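Putative pachytene checkpoint protein 2 (PDB 4XGU) is an AAA+ ATPase of the protein-remodelling kind that probably plays a key part in chromosome recombination during meiosis. Local coordinates at residues E253-L257 with S299-L305; T178-T183 with N318-P322; V229-F233 with L280-I284. Numbering follows the deposited sequence.

Contact 1: E253-L257 with S299-L305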
loop_
_atom_site.group_PDB
_atom_site.type_symbol
_atom_site.label_atom_id
_atom_site.label_comp_id
_atom_site.label_asym_id
_atom_site.label_seq_id
_atom_site.Cartn_x
_atom_site.Cartn_y
_atom_site.Cartn_z
ATOM N N GLU B 253 -23.836 -9.162 9.987
ATOM C CA GLU B 253 -22.605 -8.372 10.046
ATOM C C GLU B 253 -21.818 -8.444 8.745
ATOM O O GLU B 253 -20.630 -8.765 8.750
ATOM C CB GLU B 253 -21.723 -8.837 11.208
ATOM C CG GLU B 253 -22.176 -8.350 12.571
ATOM C CD GLU B 253 -21.043 -7.726 13.369
ATOM O OE1 GLU B 253 -19.866 -8.040 13.083
ATOM O OE2 GLU B 253 -21.330 -6.915 14.276
ATOM N N VAL B 254 -22.489 -8.146 7.637
ATOM C CA VAL B 254 -21.921 -8.335 6.305
ATOM C C VAL B 254 -20.575 -7.637 6.124
ATOM O O VAL B 254 -19.664 -8.176 5.496
ATOM C CB VAL B 254 -22.889 -7.833 5.216
ATOM C CG1 VAL B 254 -22.285 -8.017 3.841
ATOM C CG2 VAL B 254 -24.209 -8.572 5.307
ATOM N N GLU B 255 -20.442 -6.446 6.692
ATOM C CA GLU B 255 -19.227 -5.670 6.503
ATOM C C GLU B 255 -18.086 -6.153 7.392
ATOM O O GLU B 255 -16.935 -5.750 7.206
ATOM C CB GLU B 255 -19.508 -4.192 6.746
ATOM C CG GLU B 255 -20.547 -3.631 5.792
ATOM C CD GLU B 255 -20.614 -2.121 5.826
ATOM O OE1 GLU B 255 -21.698 -1.577 6.128
ATOM O OE2 GLU B 255 -19.582 -1.474 5.548
ATOM N N SER B 256 -18.398 -7.020 8.351
ATOM C CA SER B 256 -17.353 -7.682 9.119
ATOM C C SER B 256 -16.678 -8.702 8.210
ATOM O O SER B 256 -15.491 -8.997 8.355
ATOM C CB SER B 256 -17.918 -8.355 10.372
ATOM O OG SER B 256 -18.691 -9.492 10.038
ATOM N N LEU B 257 -17.454 -9.232 7.269
ATOM C CA LEU B 257 -16.923 -10.080 6.209
ATOM C C LEU B 257 -16.204 -9.224 5.169
ATOM O O LEU B 257 -14.994 -9.346 4.974
ATOM C CB LEU B 257 -18.043 -10.887 5.546
ATOM C CG LEU B 257 -18.850 -11.830 6.441
ATOM C CD1 LEU B 257 -20.112 -12.299 5.733
ATOM C CD2 LEU B 257 -18.005 -13.018 6.859
ATOM N N SER B 299 -26.536 -5.181 7.639
ATOM C CA SER B 299 -25.278 -4.488 7.900
ATOM C C SER B 299 -25.401 -3.566 9.112
ATOM O O SER B 299 -26.159 -2.597 9.091
ATOM C CB SER B 299 -24.842 -3.692 6.670
ATOM O OG SER B 299 -23.581 -3.082 6.877
ATOM N N ASN B 300 -24.652 -3.872 10.167
ATOM C CA ASN B 300 -24.737 -3.112 11.410
ATOM C C ASN B 300 -24.085 -1.738 11.301
ATOM O O ASN B 300 -24.318 -0.864 12.135
ATOM C CB ASN B 300 -24.104 -3.900 12.559
ATOM C CG ASN B 300 -24.964 -5.065 13.012
ATOM O OD1 ASN B 300 -26.191 -5.024 12.905
ATOM N ND2 ASN B 300 -24.326 -6.109 13.525
ATOM N N LEU B 301 -23.264 -1.553 10.274
ATOM C CA LEU B 301 -22.624 -0.265 10.034
ATOM C C LEU B 301 -23.487 0.595 9.120
ATOM O O LEU B 301 -24.117 0.090 8.193
ATOM C CB LEU B 301 -21.232 -0.456 9.422
ATOM C CG LEU B 301 -20.459 0.802 9.009
ATOM C CD1 LEU B 301 -20.032 1.604 10.232
ATOM C CD2 LEU B 301 -19.258 0.439 8.142
ATOM N N GLU B 302 -23.513 1.897 9.385
ATOM C CA GLU B 302 -24.269 2.826 8.556
ATOM C C GLU B 302 -23.330 3.773 7.806
ATOM O O GLU B 302 -22.275 4.149 8.321
ATOM C CB GLU B 302 -25.258 3.618 9.415
ATOM C CG GLU B 302 -26.393 4.261 8.638
ATOM C CD GLU B 302 -27.394 4.951 9.546
ATOM O OE1 GLU B 302 -28.575 5.073 9.154
ATOM O OE2 GLU B 302 -26.999 5.372 10.655
ATOM N N SER B 303 -23.716 4.112 6.576
ATOM C CA SER B 303 -23.062 5.140 5.756
ATOM C C SER B 303 -21.682 4.776 5.194
ATOM O O SER B 303 -20.952 5.655 4.739
ATOM C CB SER B 303 -22.942 6.448 6.545
ATOM O OG SER B 303 -22.143 7.387 5.847
ATOM N N THR B 304 -21.323 3.497 5.215
ATOM C CA THR B 304 -20.111 3.046 4.530
ATOM C C THR B 304 -20.395 1.713 3.848
ATOM O O THR B 304 -19.581 0.788 3.872
ATOM C CB THR B 304 -18.910 2.913 5.490
ATOM O OG1 THR B 304 -18.949 3.970 6.455
ATOM C CG2 THR B 304 -17.591 2.992 4.722
ATOM N N LEU B 305 -21.571 1.635 3.235
ATOM C CA LEU B 305 -22.043 0.420 2.585
ATOM C C LEU B 305 -21.169 0.022 1.403
ATOM O O LEU B 305 -20.756 0.870 0.612
ATOM C CB LEU B 305 -23.485 0.609 2.120
ATOM C CG LEU B 305 -24.511 -0.401 2.625
ATOM C CD1 LEU B 305 -25.901 0.002 2.166
ATOM C CD2 LEU B 305 -24.157 -1.797 2.142
#
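Two neighbouring strand ends of an AAA+ sheet can set polar side chains against each other at the nucleotide. Here the one settled hydrogen bond between the segments runs from Asn300 ND2 to Glu253 OE2 (3.2 Å). By sequence and topology Glu253 matches the Walker B glutamate and Asn300 the sensor 1 residue of AAA+ ATPases; consistent with this, Asn300 OD1 is hydrogen-bonded to Lys185 and its side chain touches ADP. Glu255 supplies the other close polar approaches: its OE1 lies 2.5 Å from Ser299 OG, and its OE2 comes 2.8 Å from Thr304 O, but both are acceptors and no hydrogen bond joins them. Leu301 CD2 makes a van der Waals contact with Glu255 OE2 (3.2 Å). Within 253-257, Ser256 OG and N both donate to Glu253 O, closing the turn. Around the contact, Leu257 packs on helix 217-224 and Val254 on Leu309 of helix 307-312, while Ser299 and Leu305 lean on strand 174-178, next to strand 293-299 in the sheet.

Contact 2: T178-T183 with N318-P322. With ADP (adenosine-5'-diphosphate), chain H.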
loop_
_atom_site.group_PDB
_atom_site.type_symbol
_atom_site.label_atom_id
_atom_site.label_comp_id
_atom_site.label_asym_id
_atom_site.label_seq_id
_atom_site.Cartn_x
_atom_site.Cartn_y
_atom_site.Cartn_z
ATOM N N THR B 178 -30.009 -2.199 6.467
ATOM C CA THR B 178 -28.895 -1.532 7.133
ATOM C C THR B 178 -29.369 -0.599 8.243
ATOM O O THR B 178 -30.529 -0.185 8.270
ATOM C CB THR B 178 -28.039 -0.724 6.142
ATOM O OG1 THR B 178 -28.817 0.350 5.603
ATOM C CG2 THR B 178 -27.540 -1.610 5.009
ATOM N N GLY B 179 -28.458 -0.273 9.153
ATOM C CA GLY B 179 -28.757 0.604 10.269
ATOM C C GLY B 179 -27.878 0.298 11.466
ATOM O O GLY B 179 -26.995 -0.555 11.387
ATOM N N PRO B 180 -28.102 1.008 12.580
ATOM C CA PRO B 180 -27.409 0.724 13.841
ATOM C C PRO B 180 -27.715 -0.689 14.345
ATOM O O PRO B 180 -28.738 -1.257 13.965
ATOM C CB PRO B 180 -27.968 1.784 14.794
ATOM C CG PRO B 180 -28.413 2.892 13.906
ATOM C CD PRO B 180 -28.933 2.220 12.672
ATOM N N PRO B 181 -26.833 -1.249 15.188
ATOM C CA PRO B 181 -26.976 -2.620 15.696
ATOM C C PRO B 181 -28.237 -2.870 16.532
ATOM O O PRO B 181 -28.681 -4.011 16.618
ATOM C CB PRO B 181 -25.726 -2.800 16.567
ATOM C CG PRO B 181 -24.749 -1.814 16.045
ATOM C CD PRO B 181 -25.565 -0.635 15.619
ATOM N N GLY B 182 -28.801 -1.834 17.140
ATOM C CA GLY B 182 -29.906 -2.032 18.063
ATOM C C GLY B 182 -31.295 -2.017 17.448
ATOM O O GLY B 182 -32.293 -2.109 18.164
ATOM N N THR B 183 -31.363 -1.918 16.125
ATOM C CA THR B 183 -32.635 -1.712 15.437
ATOM C C THR B 183 -33.410 -3.003 15.170
ATOM O O THR B 183 -34.611 -2.968 14.893
ATOM C CB THR B 183 -32.416 -0.996 14.103
ATOM O OG1 THR B 183 -31.677 -1.850 13.222
ATOM C CG2 THR B 183 -31.642 0.292 14.324
ATOM N N ASN B 318 -33.181 1.162 5.129
ATOM C CA ASN B 318 -32.504 1.678 6.311
ATOM C C ASN B 318 -33.406 1.627 7.533
ATOM O O ASN B 318 -34.495 2.196 7.537
ATOM C CB ASN B 318 -32.023 3.113 6.077
ATOM C CG ASN B 318 -30.648 3.168 5.440
ATOM O OD1 ASN B 318 -30.446 3.823 4.415
ATOM N ND2 ASN B 318 -29.690 2.476 6.047
ATOM N N VAL B 319 -32.950 0.932 8.568
ATOM C CA VAL B 319 -33.700 0.838 9.812
ATOM C C VAL B 319 -33.032 1.688 10.883
ATOM O O VAL B 319 -31.907 1.406 11.296
ATOM C CB VAL B 319 -33.804 -0.614 10.300
ATOM C CG1 VAL B 319 -34.827 -0.717 11.407
ATOM C CG2 VAL B 319 -34.175 -1.532 9.147
ATOM N N GLY B 320 -33.721 2.733 11.326
ATOM C CA GLY B 320 -33.145 3.652 12.288
ATOM C C GLY B 320 -33.476 3.284 13.719
ATOM O O GLY B 320 -34.309 2.409 13.963
ATOM N N GLN B 321 -32.814 3.943 14.665
ATOM C CA GLN B 321 -33.148 3.781 16.076
ATOM C C GLN B 321 -34.573 4.277 16.300
ATOM O O GLN B 321 -34.998 5.244 15.667
ATOM C CB GLN B 321 -32.157 4.542 16.964
ATOM C CG GLN B 321 -30.704 4.081 16.851
ATOM C CD GLN B 321 -30.416 2.789 17.609
ATOM O OE1 GLN B 321 -31.329 2.046 17.972
ATOM N NE2 GLN B 321 -29.137 2.521 17.851
ATOM N N PRO B 322 -35.322 3.613 17.195
ATOM C CA PRO B 322 -36.741 3.939 17.373
ATOM C C PRO B 322 -36.970 5.397 17.761
ATOM O O PRO B 322 -36.188 5.959 18.527
ATOM C CB PRO B 322 -37.178 2.999 18.502
ATOM C CG PRO B 322 -35.918 2.662 19.228
ATOM C CD PRO B 322 -34.860 2.611 18.171
HETATM P PB ADP H . -29.703 -6.266 14.858
HETATM O O1B ADP H . -30.024 -4.814 14.609
HETATM O O2B ADP H . -30.097 -7.180 13.724
HETATM O O3B ADP H . -28.310 -6.513 15.394
HETATM P PA ADP H . -31.309 -8.149 16.222
HETATM O O1A ADP H . -32.315 -8.356 15.117
HETATM O O2A ADP H . -30.164 -9.121 16.399
HETATM O O3A ADP H . -30.692 -6.664 16.072
HETATM O "O5'" ADP H . -32.131 -8.110 17.604
HETATM C "C5'" ADP H . -32.068 -6.994 18.487
HETATM C "C4'" ADP H . -32.929 -7.290 19.708
HETATM O "O4'" ADP H . -33.455 -6.068 20.230
HETATM C "C3'" ADP H . -34.108 -8.182 19.358
HETATM O "O3'" ADP H . -33.934 -9.480 19.933
HETATM C "C2'" ADP H . -35.329 -7.503 19.942
HETATM O "O2'" ADP H . -35.769 -8.215 21.103
HETATM C "C1'" ADP H . -34.879 -6.105 20.337
HETATM N N9 ADP H . -35.428 -5.131 19.360
HETATM C C8 ADP H . -34.693 -4.403 18.498
HETATM N N7 ADP H . -35.473 -3.601 17.730
HETATM C C5 ADP H . -36.747 -3.813 18.101
HETATM C C6 ADP H . -38.069 -3.291 17.693
HETATM N N6 ADP H . -38.174 -2.362 16.714
HETATM N N1 ADP H . -39.159 -3.771 18.330
HETATM C C2 ADP H . -39.058 -4.695 19.305
HETATM N N3 ADP H . -37.891 -5.215 19.727
HETATM C C4 ADP H . -36.716 -4.820 19.176
#
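Thr183 lays its methyl group over the backbone of 319-321: CG2 stands 3.2 Å from Val319 O and 3.4 Å from Gly320 O, while CB meets Val319 CG1 at 3.6 Å. The hydroxyl turns back into its own loop, where Thr183 OG1 donates to Pro180 O (3.1 Å). Further along, Pro180 CB rests 3.4 Å from Gln321 NE2. The two segments start as parallel strand ends, Thr178 bridged to Asn318, with Val319 N donating to Thr178 O at 2.7 Å and almost linearly. A CA-H...O contact from Gly179 CA to Val319 O (3.4 Å) follows. This is where the P-loop, or Walker A motif, leaves the strand, and Gly179 is predicted to be part of the ATP site. A CB here would lie 2.0 Å from Val319 O, and the backbone angles of Gly179 would also jam it against the preceding carbonyl. Beyond it the loop bends around ADP: Thr183 O, which accepts from Tyr141 OH, lies 3.0 Å from ADP N7, itself an acceptor, and Gly182 O 3.3 Å from ADP C8. Gly184, Lys185, Thr186 and Ser187, hydrogen-bonded to ADP, carry the site onward into helix 185-199.

Contact 3: V229-F233 with L280-I284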
loop_
_atom_site.group_PDB
_atom_site.type_symbol
_atom_site.label_atom_id
_atom_site.label_comp_id
_atom_site.label_asym_id
_atom_site.label_seq_id
_atom_site.Cartn_x
_atom_site.Cartn_y
_atom_site.Cartn_z
ATOM N N VAL B 229 -15.954 -21.554 2.205
ATOM C CA VAL B 229 -17.062 -20.676 1.848
ATOM C C VAL B 229 -17.734 -21.278 0.622
ATOM O O VAL B 229 -18.960 -21.320 0.526
ATOM C CB VAL B 229 -16.606 -19.235 1.556
ATOM C CG1 VAL B 229 -17.789 -18.381 1.120
ATOM C CG2 VAL B 229 -15.931 -18.632 2.778
ATOM N N GLN B 230 -16.913 -21.764 -0.304
ATOM C CA GLN B 230 -17.396 -22.498 -1.467
ATOM C C GLN B 230 -18.108 -23.779 -1.046
ATOM O O GLN B 230 -19.196 -24.089 -1.534
ATOM C CB GLN B 230 -16.238 -22.829 -2.410
ATOM C CG GLN B 230 -16.546 -23.944 -3.391
ATOM C CD GLN B 230 -16.366 -23.517 -4.829
ATOM O OE1 GLN B 230 -15.599 -22.602 -5.124
ATOM N NE2 GLN B 230 -17.078 -24.175 -5.737
ATOM N N LYS B 231 -17.481 -24.518 -0.136
ATOM C CA LYS B 231 -18.034 -25.769 0.372
ATOM C C LYS B 231 -19.376 -25.546 1.064
ATOM O O LYS B 231 -20.300 -26.350 0.930
ATOM C CB LYS B 231 -17.047 -26.429 1.336
ATOM C CG LYS B 231 -17.571 -27.682 2.014
ATOM C CD LYS B 231 -16.565 -28.223 3.016
ATOM C CE LYS B 231 -17.120 -29.430 3.758
ATOM N NZ LYS B 231 -16.159 -29.965 4.764
ATOM N N MET B 232 -19.477 -24.445 1.803
ATOM C CA MET B 232 -20.701 -24.119 2.521
ATOM C C MET B 232 -21.828 -23.788 1.553
ATOM O O MET B 232 -22.953 -24.263 1.709
ATOM C CB MET B 232 -20.465 -22.947 3.473
ATOM C CG MET B 232 -21.679 -22.563 4.298
ATOM S SD MET B 232 -21.326 -21.185 5.403
ATOM C CE MET B 232 -20.748 -19.963 4.231
ATOM N N PHE B 233 -21.516 -22.973 0.551
ATOM C CA PHE B 233 -22.507 -22.558 -0.432
ATOM C C PHE B 233 -22.879 -23.706 -1.369
ATOM O O PHE B 233 -23.982 -23.736 -1.916
ATOM C CB PHE B 233 -21.989 -21.355 -1.224
ATOM C CG PHE B 233 -22.209 -20.036 -0.534
ATOM C CD1 PHE B 233 -21.465 -19.680 0.579
ATOM C CD2 PHE B 233 -23.163 -19.148 -0.998
ATOM C CE1 PHE B 233 -21.672 -18.466 1.213
ATOM C CE2 PHE B 233 -23.373 -17.935 -0.367
ATOM C CZ PHE B 233 -22.627 -17.595 0.740
ATOM N N LEU B 280 -17.125 -15.296 -1.988
ATOM C CA LEU B 280 -18.425 -15.091 -1.361
ATOM C C LEU B 280 -19.416 -14.481 -2.348
ATOM O O LEU B 280 -20.515 -15.004 -2.539
ATOM C CB LEU B 280 -18.293 -14.196 -0.128
ATOM C CG LEU B 280 -19.596 -13.915 0.624
ATOM C CD1 LEU B 280 -20.040 -15.140 1.412
ATOM C CD2 LEU B 280 -19.453 -12.701 1.532
ATOM N N LEU B 281 -19.017 -13.380 -2.978
ATOM C CA LEU B 281 -19.865 -12.684 -3.946
ATOM C C LEU B 281 -20.170 -13.551 -5.164
ATOM O O LEU B 281 -21.276 -13.507 -5.704
ATOM C CB LEU B 281 -19.206 -11.376 -4.390
ATOM C CG LEU B 281 -19.758 -10.095 -3.752
ATOM C CD1 LEU B 281 -19.561 -10.101 -2.244
ATOM C CD2 LEU B 281 -19.114 -8.868 -4.376
ATOM N N THR B 282 -19.184 -14.333 -5.594
ATOM C CA THR B 282 -19.383 -15.290 -6.675
ATOM C C THR B 282 -20.375 -16.368 -6.248
ATOM O O THR B 282 -21.277 -16.733 -7.007
ATOM C CB THR B 282 -18.057 -15.945 -7.104
ATOM O OG1 THR B 282 -17.177 -14.941 -7.625
ATOM C CG2 THR B 282 -18.300 -17.001 -8.169
ATOM N N GLN B 283 -20.215 -16.866 -5.025
ATOM C CA GLN B 283 -21.123 -17.872 -4.486
ATOM C C GLN B 283 -22.509 -17.286 -4.242
ATOM O O GLN B 283 -23.514 -17.989 -4.358
ATOM C CB GLN B 283 -20.568 -18.468 -3.192
ATOM C CG GLN B 283 -19.394 -19.395 -3.408
ATOM C CD GLN B 283 -19.635 -20.363 -4.541
ATOM O OE1 GLN B 283 -20.531 -21.205 -4.474
ATOM N NE2 GLN B 283 -18.845 -20.242 -5.600
ATOM N N ILE B 284 -22.555 -16.001 -3.905
ATOM C CA ILE B 284 -23.825 -15.294 -3.776
ATOM C C ILE B 284 -24.530 -15.259 -5.125
ATOM O O ILE B 284 -25.729 -15.519 -5.215
ATOM C CB ILE B 284 -23.635 -13.854 -3.253
ATOM C CG1 ILE B 284 -23.313 -13.862 -1.760
ATOM C CG2 ILE B 284 -24.886 -13.032 -3.488
ATOM C CD1 ILE B 284 -23.119 -12.481 -1.174
#
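Helices that follow successive parallel strands on one face of a sheet often run side by side, and segments 229-233 and 280-284 illustrate the case: their axes approach to 9.8 Å and differ in direction by only 16°. Gln283 is the main bump on its helix. It points into the hollow between Val229, Gln230 and Phe233, its CG 4.4 Å from Val229 O and its CB over one face of the Phe233 ring, a CH-pi contact 3.8 Å from the centroid. Phe233 answers in the reverse sense, its ring filling the space bounded by Leu280, Gln283 and Ile284, with CZ 3.6 Å from Leu280 CD1 and CE2 4.3 Å from Ile284 CG1. One turn earlier, Val229 CG1 meets the same Leu280 CD1 at 4.0 Å, so that methyl is shared by two residues of the opposing helix. Beneath, Phe233 also touches Ile212 of strand 206-212, while Val229 and Leu280 both reach Phe222 of helix 217-224. The amide oxygen of Gln283 is hydrogen-bonded within its own helix, to Arg286, and the two segments share no hydrogen bond; the fit between them therefore depends on close packing of carbon atoms, with the aliphatic part of a glutamine doing hydrophobic work.

In the fold
All three contacts belong to one AAA+ ATPase domain, yet they lie at different distances from the nucleotide. Contacts 1 and 2, with centres 12 Å apart, adjoin at the ADP pocket, to which contact 1 lends Asn300 and contact 2 the P-loop: a probable hydrogen bond from Gly179 N to Ser299 O (3.3 Å) joins the two, and Thr178 CG2 packs 3.8 Å from Ser299 CB. Contact 3 lies away from the pocket, its centre 19 Å from that of contact 1 and 27 Å from that of contact 2, whose nearest atoms remain about 13 Å away. Contact 1 spans the gap, Leu257 CD1 touching Leu280 CD2 at 4.3 Å. Along the chain, contacts 1 and 3 both nest inside the loop that contact 2 closes.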